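Local coordinates for streptomycin 3''-adenylyltransferase (Enterococcus faecalis, PDB 6SXJ), which transfers the adenylyl group of ATP to spectinomycin, releasing diphosphate and so conferring bacterial resistance to that antibiotic but not to streptomycin, at residues Thr88-Trp98 / Lys124-Leu134; Asp179-Thr187 / Ala225-Trp236. All blocks are in the same frame, centred on the assembly; numbering follows the deposited sequence.

Contact 1 and contact 2 follow one another along the chain and lie on opposite sides of its centre, about 29 Å apart between centres. Contact 1 (88-98 with 124-134) is the more buried: strand 85-91 of the mixed sheet and the turn after it meet Lys124, just ahead of strand 125-126, and helix 130-139, with mostly apolar side chains inside, an indole among them, and one salt bridge at the margin. Contact 2 (179-187 with 225-236) is partly buried and mainly helical, pairing the start of helix 181-196 with the end of helix 216-229 and with Trp236 from the loop beyond. Its chemistry is more mixed: hydroxyls and an indole meet beside leucine, isoleucine and alanine.

Contact 1: residues Thr88-Trp98 / Lys124-Leu134; sequences TIIIQQEMVPW and KELNSDLTIML
Leu134 puts its two methyls to different uses against 88-98. CD1 meets Met95 CE tip to tip at 3.5 Å and also lies at the rim of the Trp98 indole, near the ring plane, while CD2 touches Ile90 CD1 at 3.8 Å as the two side chains run alongside in opposite senses. Met95 gets there by folding: its chain bends at both chi2 and chi3, swinging CE round to Leu134. Ile90 serves two partners as well, because its branches part: with CG1 set between the backbone N and the carbonyl carbon (chi1 51°), CD1 goes to Leu134 and CG2 meets Leu130 CD2 at 3.7 Å. The other methyl of Leu130, CD1, rests against Thr88 CG2. From Met133, the terminal CE comes within 3.5 Å of Thr88 OG1, a methyl laid beside a hydroxyl.

These side chains fill the layer between the sheet of the nucleotidyltransferase domain and helix 130-139, which runs almost at right angles to strand 88-91 (88° between the short axes). On the same side Leu134 also touches Leu50 of the neighbouring strand 47-53.

The benzo edge of Trp98 faces Thr131, with CZ2 3.3 Å from Thr131 OG1. Thr131 OG1 has its hydrogen bond with His100 ND1, and Trp98 NE1 has one with Asp161 OD1; the edge contact itself is van der Waals. At the margin the extended Glu94 and the bent Lys124 reach in from the two sides. Lys124 NZ forms a salt bridge with Glu94 OE2 at 2.6 Å, taken on the syn lone pair, and Lys124 CE lies 3.0 Å from Glu94 OE1. Glu105 adds a long, weak ion pair to the same ammonium.

Contact 2: residues Asp179-Thr187 / Ala225-Trp236; sequences DDETNSILT and AVRSYLGENIEW
Thr182 carries the polar part, its OG1 meeting two groups of 225-236. One is Ser228 OG at 3.2 Å, a hydroxyl-to-hydroxyl hydrogen bond in which either could donate. The other is Trp236 NE1, which gives OG1 a weak, bent bond of 3.2 Å, with the oxygen near the plane of the indole.

The ring contacts sandwich Trp236. Glu181 CB sits 3.8 Å from the centroid of the five-membered ring, only 2° off its normal, a CH-pi contact; a bend at chi2 then lays the carboxylate along the CB/CD1 side of the indole, its plane 12° from that of the ring. Ile234 CG2 covers the opposite face, and Ile185 CD1 approaches the six-membered ring obliquely.

Among the apolar contacts, Leu186 sets its branch point CG on Ala225 CB and sends CD1 to within 4.0 Å of Tyr229 CB and CD2 toward Val226 CG2.

Helices 181-187 and 225-229 cross at -122° with axes 9.0 Å apart, and the small Ala225 lies in that crossing. Helix 241-253 adds Val241 against both Glu181 and Trp236. The crossing belongs to the helical C-terminal domain of the aminoglycoside adenylyltransferases.

Contact 1: residues Thr88-Trp98 / Lys124-Leu134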
# COMPACT_ATOMS: atom_id res chain seq x y z
N THR A 88 -5.06 0.04 -7.28
CA THR A 88 -5.59 1.40 -7.21
C THR A 88 -5.75 1.96 -8.61
O THR A 88 -4.89 1.75 -9.47
CB THR A 88 -4.67 2.32 -6.40
OG1 THR A 88 -4.52 1.81 -5.07
CG2 THR A 88 -5.23 3.73 -6.36
N ILE A 89 -6.83 2.70 -8.83
CA ILE A 89 -7.12 3.34 -10.10
C ILE A 89 -7.16 4.84 -9.88
O ILE A 89 -7.86 5.33 -8.98
CB ILE A 89 -8.45 2.85 -10.70
CG1 ILE A 89 -8.45 1.32 -10.82
CG2 ILE A 89 -8.70 3.51 -12.05
CD1 ILE A 89 -9.69 0.75 -11.45
N ILE A 90 -6.40 5.58 -10.69
CA ILE A 90 -6.46 7.03 -10.71
C ILE A 90 -6.83 7.49 -12.11
O ILE A 90 -6.55 6.81 -13.11
CB ILE A 90 -5.13 7.67 -10.27
CG1 ILE A 90 -3.96 7.07 -11.07
CG2 ILE A 90 -4.91 7.49 -8.78
CD1 ILE A 90 -2.66 7.82 -10.89
N ILE A 91 -7.49 8.65 -12.17
CA ILE A 91 -7.78 9.34 -13.42
C ILE A 91 -6.64 10.31 -13.67
O ILE A 91 -6.27 11.09 -12.78
CB ILE A 91 -9.12 10.09 -13.34
CG1 ILE A 91 -10.22 9.13 -12.91
CG2 ILE A 91 -9.46 10.72 -14.68
CD1 ILE A 91 -11.62 9.64 -13.16
N GLN A 92 -6.06 10.27 -14.88
CA GLN A 92 -4.89 11.10 -15.14
C GLN A 92 -5.20 12.57 -14.90
O GLN A 92 -4.41 13.29 -14.27
CB GLN A 92 -4.39 10.89 -16.57
CG GLN A 92 -3.02 11.48 -16.81
CD GLN A 92 -2.63 11.47 -18.27
OE1 GLN A 92 -3.23 10.77 -19.09
NE2 GLN A 92 -1.62 12.26 -18.62
N GLN A 93 -6.34 13.05 -15.40
CA GLN A 93 -6.64 14.48 -15.36
C GLN A 93 -6.89 14.96 -13.94
O GLN A 93 -6.68 16.14 -13.64
CB GLN A 93 -7.84 14.78 -16.25
CG GLN A 93 -9.13 14.11 -15.80
CD GLN A 93 -10.38 14.83 -16.27
OE1 GLN A 93 -10.30 15.85 -16.97
NE2 GLN A 93 -11.55 14.32 -15.89
N GLU A 94 -7.34 14.07 -13.05
CA GLU A 94 -7.61 14.45 -11.67
C GLU A 94 -6.35 14.73 -10.87
O GLU A 94 -6.44 15.24 -9.75
CB GLU A 94 -8.42 13.36 -10.98
CG GLU A 94 -9.83 13.23 -11.53
CD GLU A 94 -10.71 12.40 -10.66
OE1 GLU A 94 -10.14 11.62 -9.87
OE2 GLU A 94 -11.95 12.53 -10.76
N MET A 95 -5.18 14.41 -11.42
CA MET A 95 -3.93 14.67 -10.71
C MET A 95 -3.31 16.02 -11.05
O MET A 95 -2.34 16.42 -10.40
CB MET A 95 -2.91 13.57 -11.00
CG MET A 95 -3.46 12.15 -11.06
SD MET A 95 -4.60 11.65 -9.75
CE MET A 95 -3.55 11.79 -8.31
N VAL A 96 -3.90 16.77 -11.98
CA VAL A 96 -3.37 18.06 -12.41
C VAL A 96 -4.45 19.11 -12.15
O VAL A 96 -5.60 18.91 -12.51
CB VAL A 96 -2.98 18.07 -13.90
CG1 VAL A 96 -1.87 17.06 -14.17
CG2 VAL A 96 -4.19 17.80 -14.78
N PRO A 97 -4.11 20.25 -11.52
CA PRO A 97 -2.81 20.53 -10.88
C PRO A 97 -2.64 19.65 -9.65
O PRO A 97 -3.64 19.29 -9.02
CB PRO A 97 -2.89 22.01 -10.52
CG PRO A 97 -4.36 22.31 -10.42
CD PRO A 97 -5.06 21.38 -11.38
N TRP A 98 -1.41 19.28 -9.31
CA TRP A 98 -1.21 18.38 -8.18
C TRP A 98 -1.81 19.00 -6.91
O TRP A 98 -1.64 20.19 -6.64
CB TRP A 98 0.27 18.09 -7.96
CG TRP A 98 0.50 17.32 -6.69
CD1 TRP A 98 1.07 17.78 -5.54
CD2 TRP A 98 0.12 15.96 -6.43
NE1 TRP A 98 1.09 16.79 -4.59
CE2 TRP A 98 0.51 15.66 -5.11
CE3 TRP A 98 -0.50 14.96 -7.19
CZ2 TRP A 98 0.31 14.41 -4.53
CZ3 TRP A 98 -0.70 13.72 -6.61
CH2 TRP A 98 -0.30 13.45 -5.30
N LYS A 124 -15.35 7.70 -5.57
CA LYS A 124 -14.27 8.67 -5.62
C LYS A 124 -14.01 9.21 -4.22
O LYS A 124 -14.94 9.64 -3.53
CB LYS A 124 -14.61 9.82 -6.57
CG LYS A 124 -13.58 10.95 -6.58
CD LYS A 124 -12.28 10.54 -7.26
CE LYS A 124 -12.46 10.18 -8.73
NZ LYS A 124 -13.55 10.95 -9.39
N GLU A 125 -12.76 9.17 -3.79
CA GLU A 125 -12.42 9.64 -2.45
C GLU A 125 -11.04 10.28 -2.49
O GLU A 125 -10.28 10.13 -3.46
CB GLU A 125 -12.46 8.50 -1.43
CG GLU A 125 -11.88 7.20 -1.94
CD GLU A 125 -11.67 6.17 -0.84
OE1 GLU A 125 -11.15 6.54 0.23
OE2 GLU A 125 -12.02 4.98 -1.06
N LEU A 126 -10.72 10.99 -1.42
CA LEU A 126 -9.42 11.60 -1.23
C LEU A 126 -8.62 10.68 -0.31
O LEU A 126 -9.15 10.19 0.69
CB LEU A 126 -9.54 13.00 -0.63
CG LEU A 126 -9.99 14.11 -1.59
CD1 LEU A 126 -8.81 14.60 -2.42
CD2 LEU A 126 -11.12 13.66 -2.50
N ASN A 127 -7.36 10.43 -0.67
CA ASN A 127 -6.55 9.43 0.03
C ASN A 127 -5.15 10.01 0.20
O ASN A 127 -4.33 9.94 -0.72
CB ASN A 127 -6.52 8.11 -0.73
CG ASN A 127 -5.64 7.07 -0.06
OD1 ASN A 127 -5.04 7.33 0.99
ND2 ASN A 127 -5.55 5.89 -0.67
N SER A 128 -4.87 10.55 1.39
CA SER A 128 -3.55 11.10 1.65
C SER A 128 -2.46 10.06 1.46
O SER A 128 -1.34 10.40 1.07
CB SER A 128 -3.50 11.68 3.06
OG SER A 128 -2.20 11.54 3.61
N ASP A 129 -2.77 8.79 1.72
CA ASP A 129 -1.75 7.75 1.59
C ASP A 129 -1.35 7.54 0.14
O ASP A 129 -0.23 7.12 -0.14
CB ASP A 129 -2.26 6.44 2.19
CG ASP A 129 -2.09 6.38 3.69
OD1 ASP A 129 -1.12 6.97 4.20
OD2 ASP A 129 -2.94 5.76 4.36
N LEU A 130 -2.26 7.82 -0.80
CA LEU A 130 -1.95 7.67 -2.21
C LEU A 130 -0.82 8.59 -2.65
O LEU A 130 -0.14 8.31 -3.64
CB LEU A 130 -3.20 7.93 -3.05
CG LEU A 130 -3.05 7.87 -4.57
CD1 LEU A 130 -2.64 6.48 -5.04
CD2 LEU A 130 -4.36 8.29 -5.21
N THR A 131 -0.59 9.68 -1.92
CA THR A 131 0.54 10.54 -2.26
C THR A 131 1.87 9.81 -2.06
O THR A 131 2.83 10.06 -2.79
CB THR A 131 0.51 11.82 -1.41
OG1 THR A 131 -0.56 12.65 -1.87
CG2 THR A 131 1.83 12.58 -1.54
N ILE A 132 1.94 8.93 -1.06
CA ILE A 132 3.16 8.16 -0.85
C ILE A 132 3.28 7.06 -1.89
O ILE A 132 4.40 6.71 -2.30
CB ILE A 132 3.15 7.58 0.58
CG1 ILE A 132 2.82 8.68 1.59
CG2 ILE A 132 4.49 6.96 0.92
CD1 ILE A 132 2.49 8.15 2.97
N MET A 133 2.15 6.50 -2.32
CA MET A 133 2.17 5.47 -3.35
C MET A 133 2.62 6.05 -4.68
O MET A 133 3.55 5.52 -5.32
CB MET A 133 0.78 4.85 -3.47
CG MET A 133 0.17 4.44 -2.15
SD MET A 133 -1.51 3.84 -2.28
CE MET A 133 -1.46 2.92 -3.82
N LEU A 134 1.98 7.13 -5.12
CA LEU A 134 2.37 7.76 -6.38
C LEU A 134 3.83 8.20 -6.33
O LEU A 134 4.54 8.11 -7.34
CB LEU A 134 1.46 8.95 -6.68
CG LEU A 134 -0.03 8.64 -6.82
CD1 LEU A 134 -0.83 9.92 -7.07
CD2 LEU A 134 -0.26 7.64 -7.93

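Contact 2: residues Asp179-Thr187 / Ala225-Trp236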
# COMPACT_ATOMS: atom_id res chain seq x y z
N ASP A 179 -4.80 -3.77 18.25
CA ASP A 179 -5.20 -5.01 17.59
C ASP A 179 -4.63 -5.18 16.18
O ASP A 179 -4.73 -6.26 15.60
CB ASP A 179 -6.73 -5.13 17.54
CG ASP A 179 -7.31 -5.63 18.85
OD1 ASP A 179 -8.09 -4.88 19.48
OD2 ASP A 179 -6.99 -6.76 19.26
N ASP A 180 -4.05 -4.12 15.61
CA ASP A 180 -3.19 -4.27 14.45
C ASP A 180 -1.79 -3.79 14.84
O ASP A 180 -1.17 -3.00 14.13
CB ASP A 180 -3.73 -3.51 13.23
CG ASP A 180 -3.97 -2.05 13.51
OD1 ASP A 180 -3.46 -1.21 12.74
OD2 ASP A 180 -4.69 -1.74 14.49
N GLU A 181 -1.31 -4.27 15.99
CA GLU A 181 -0.08 -3.73 16.57
C GLU A 181 1.09 -3.87 15.61
O GLU A 181 1.81 -2.89 15.35
CB GLU A 181 0.25 -4.45 17.88
CG GLU A 181 -0.66 -4.11 19.03
CD GLU A 181 -1.94 -4.91 18.99
OE1 GLU A 181 -2.28 -5.44 17.92
OE2 GLU A 181 -2.61 -5.01 20.04
N THR A 182 1.32 -5.07 15.09
CA THR A 182 2.49 -5.32 14.26
C THR A 182 2.54 -4.36 13.08
O THR A 182 3.60 -3.81 12.76
CB THR A 182 2.51 -6.77 13.78
OG1 THR A 182 2.31 -7.65 14.90
CG2 THR A 182 3.84 -7.09 13.13
N ASN A 183 1.41 -4.17 12.40
CA ASN A 183 1.38 -3.24 11.27
C ASN A 183 1.80 -1.85 11.72
O ASN A 183 2.67 -1.21 11.10
CB ASN A 183 -0.02 -3.20 10.65
CG ASN A 183 -0.60 -4.59 10.44
OD1 ASN A 183 -0.56 -5.43 11.34
ND2 ASN A 183 -1.16 -4.83 9.26
N SER A 184 1.21 -1.36 12.81
CA SER A 184 1.44 0.02 13.23
C SER A 184 2.90 0.26 13.61
O SER A 184 3.50 1.25 13.20
CB SER A 184 0.51 0.36 14.40
OG SER A 184 -0.82 0.54 13.96
N ILE A 185 3.48 -0.66 14.38
CA ILE A 185 4.88 -0.50 14.78
C ILE A 185 5.77 -0.41 13.56
O ILE A 185 6.58 0.52 13.42
CB ILE A 185 5.31 -1.66 15.69
CG1 ILE A 185 4.53 -1.66 17.00
CG2 ILE A 185 6.80 -1.58 15.98
CD1 ILE A 185 4.89 -2.80 17.93
N LEU A 186 5.65 -1.37 12.65
CA LEU A 186 6.57 -1.42 11.51
C LEU A 186 6.25 -0.35 10.48
O LEU A 186 7.16 0.15 9.81
CB LEU A 186 6.54 -2.81 10.87
CG LEU A 186 6.78 -3.95 11.86
CD1 LEU A 186 6.17 -5.24 11.33
CD2 LEU A 186 8.26 -4.13 12.16
N THR A 187 4.98 0.03 10.34
CA THR A 187 4.65 1.19 9.52
C THR A 187 5.41 2.42 10.00
O THR A 187 6.08 3.10 9.21
CB THR A 187 3.14 1.44 9.55
OG1 THR A 187 2.43 0.21 9.37
CG2 THR A 187 2.75 2.42 8.44
N ALA A 225 7.66 -7.63 16.55
CA ALA A 225 6.71 -7.33 15.49
C ALA A 225 7.15 -7.93 14.16
O ALA A 225 6.31 -8.40 13.38
CB ALA A 225 6.54 -5.81 15.36
N VAL A 226 8.46 -7.92 13.88
CA VAL A 226 8.96 -8.55 12.66
C VAL A 226 8.48 -9.99 12.57
O VAL A 226 7.95 -10.43 11.54
CB VAL A 226 10.49 -8.46 12.60
CG1 VAL A 226 11.02 -9.21 11.38
CG2 VAL A 226 10.94 -7.01 12.58
N ARG A 227 8.66 -10.75 13.66
CA ARG A 227 8.31 -12.16 13.65
C ARG A 227 6.84 -12.37 13.29
O ARG A 227 6.51 -13.18 12.41
CB ARG A 227 8.62 -12.78 15.02
CG ARG A 227 10.10 -12.76 15.39
CD ARG A 227 10.31 -12.90 16.89
NE ARG A 227 9.46 -13.92 17.50
CZ ARG A 227 9.52 -14.29 18.78
NH1 ARG A 227 10.41 -13.72 19.59
NH2 ARG A 227 8.71 -15.22 19.24
N SER A 228 5.94 -11.65 13.96
CA SER A 228 4.51 -11.80 13.69
C SER A 228 4.19 -11.50 12.23
O SER A 228 3.39 -12.20 11.60
CB SER A 228 3.70 -10.90 14.62
OG SER A 228 2.38 -10.71 14.14
N TYR A 229 4.82 -10.46 11.67
CA TYR A 229 4.62 -10.14 10.26
C TYR A 229 5.00 -11.31 9.36
O TYR A 229 4.44 -11.46 8.27
CB TYR A 229 5.43 -8.88 9.91
CG TYR A 229 5.45 -8.53 8.44
CD1 TYR A 229 4.31 -8.04 7.80
CD2 TYR A 229 6.61 -8.68 7.69
CE1 TYR A 229 4.33 -7.72 6.45
CE2 TYR A 229 6.64 -8.36 6.34
CZ TYR A 229 5.50 -7.88 5.73
OH TYR A 229 5.53 -7.57 4.39
N LEU A 230 5.94 -12.14 9.80
CA LEU A 230 6.34 -13.34 9.06
C LEU A 230 5.61 -14.58 9.55
O LEU A 230 6.08 -15.70 9.30
CB LEU A 230 7.86 -13.53 9.16
CG LEU A 230 8.70 -12.27 8.98
CD1 LEU A 230 10.19 -12.62 8.90
CD2 LEU A 230 8.27 -11.51 7.74
N GLY A 231 4.48 -14.42 10.23
CA GLY A 231 3.65 -15.54 10.61
C GLY A 231 3.41 -15.66 12.10
O GLY A 231 2.26 -15.62 12.57
N GLU A 232 4.50 -15.79 12.86
CA GLU A 232 4.47 -16.07 14.29
C GLU A 232 3.30 -15.44 15.04
O GLU A 232 3.01 -14.25 14.88
CB GLU A 232 5.78 -15.57 14.91
CG GLU A 232 6.36 -16.43 16.02
CD GLU A 232 7.87 -16.40 16.03
OE1 GLU A 232 8.47 -16.56 17.12
OE2 GLU A 232 8.47 -16.21 14.94
N ASN A 233 2.63 -16.23 15.87
CA ASN A 233 1.56 -15.74 16.73
C ASN A 233 2.18 -15.18 18.00
O ASN A 233 2.76 -15.93 18.80
CB ASN A 233 0.57 -16.86 17.04
CG ASN A 233 -0.72 -16.35 17.63
OD1 ASN A 233 -1.55 -15.78 16.92
ND2 ASN A 233 -0.90 -16.55 18.93
N ILE A 234 2.06 -13.87 18.20
CA ILE A 234 2.82 -13.17 19.23
C ILE A 234 1.98 -12.77 20.44
O ILE A 234 2.52 -12.72 21.55
CB ILE A 234 3.52 -11.93 18.62
CG1 ILE A 234 4.68 -12.36 17.71
CG2 ILE A 234 4.01 -11.00 19.72
CD1 ILE A 234 5.76 -13.16 18.41
N GLU A 235 0.70 -12.48 20.27
CA GLU A 235 -0.16 -12.21 21.41
C GLU A 235 0.35 -11.02 22.22
O GLU A 235 1.07 -11.18 23.21
CB GLU A 235 -0.24 -13.46 22.30
CG GLU A 235 -1.19 -13.33 23.48
CD GLU A 235 -0.62 -13.96 24.74
OE1 GLU A 235 -0.90 -15.16 24.98
OE2 GLU A 235 0.11 -13.27 25.48
N TRP A 236 -0.03 -9.81 21.80
CA TRP A 236 0.49 -8.59 22.38
C TRP A 236 -0.22 -8.18 23.67
O TRP A 236 0.06 -7.10 24.19
CB TRP A 236 0.37 -7.43 21.39
CG TRP A 236 1.04 -7.65 20.07
CD1 TRP A 236 0.49 -8.20 18.95
CD2 TRP A 236 2.38 -7.27 19.72
NE1 TRP A 236 1.41 -8.21 17.93
CE2 TRP A 236 2.58 -7.64 18.38
CE3 TRP A 236 3.42 -6.67 20.42
CZ2 TRP A 236 3.78 -7.42 17.72
CZ3 TRP A 236 4.62 -6.46 19.77
CH2 TRP A 236 4.79 -6.83 18.43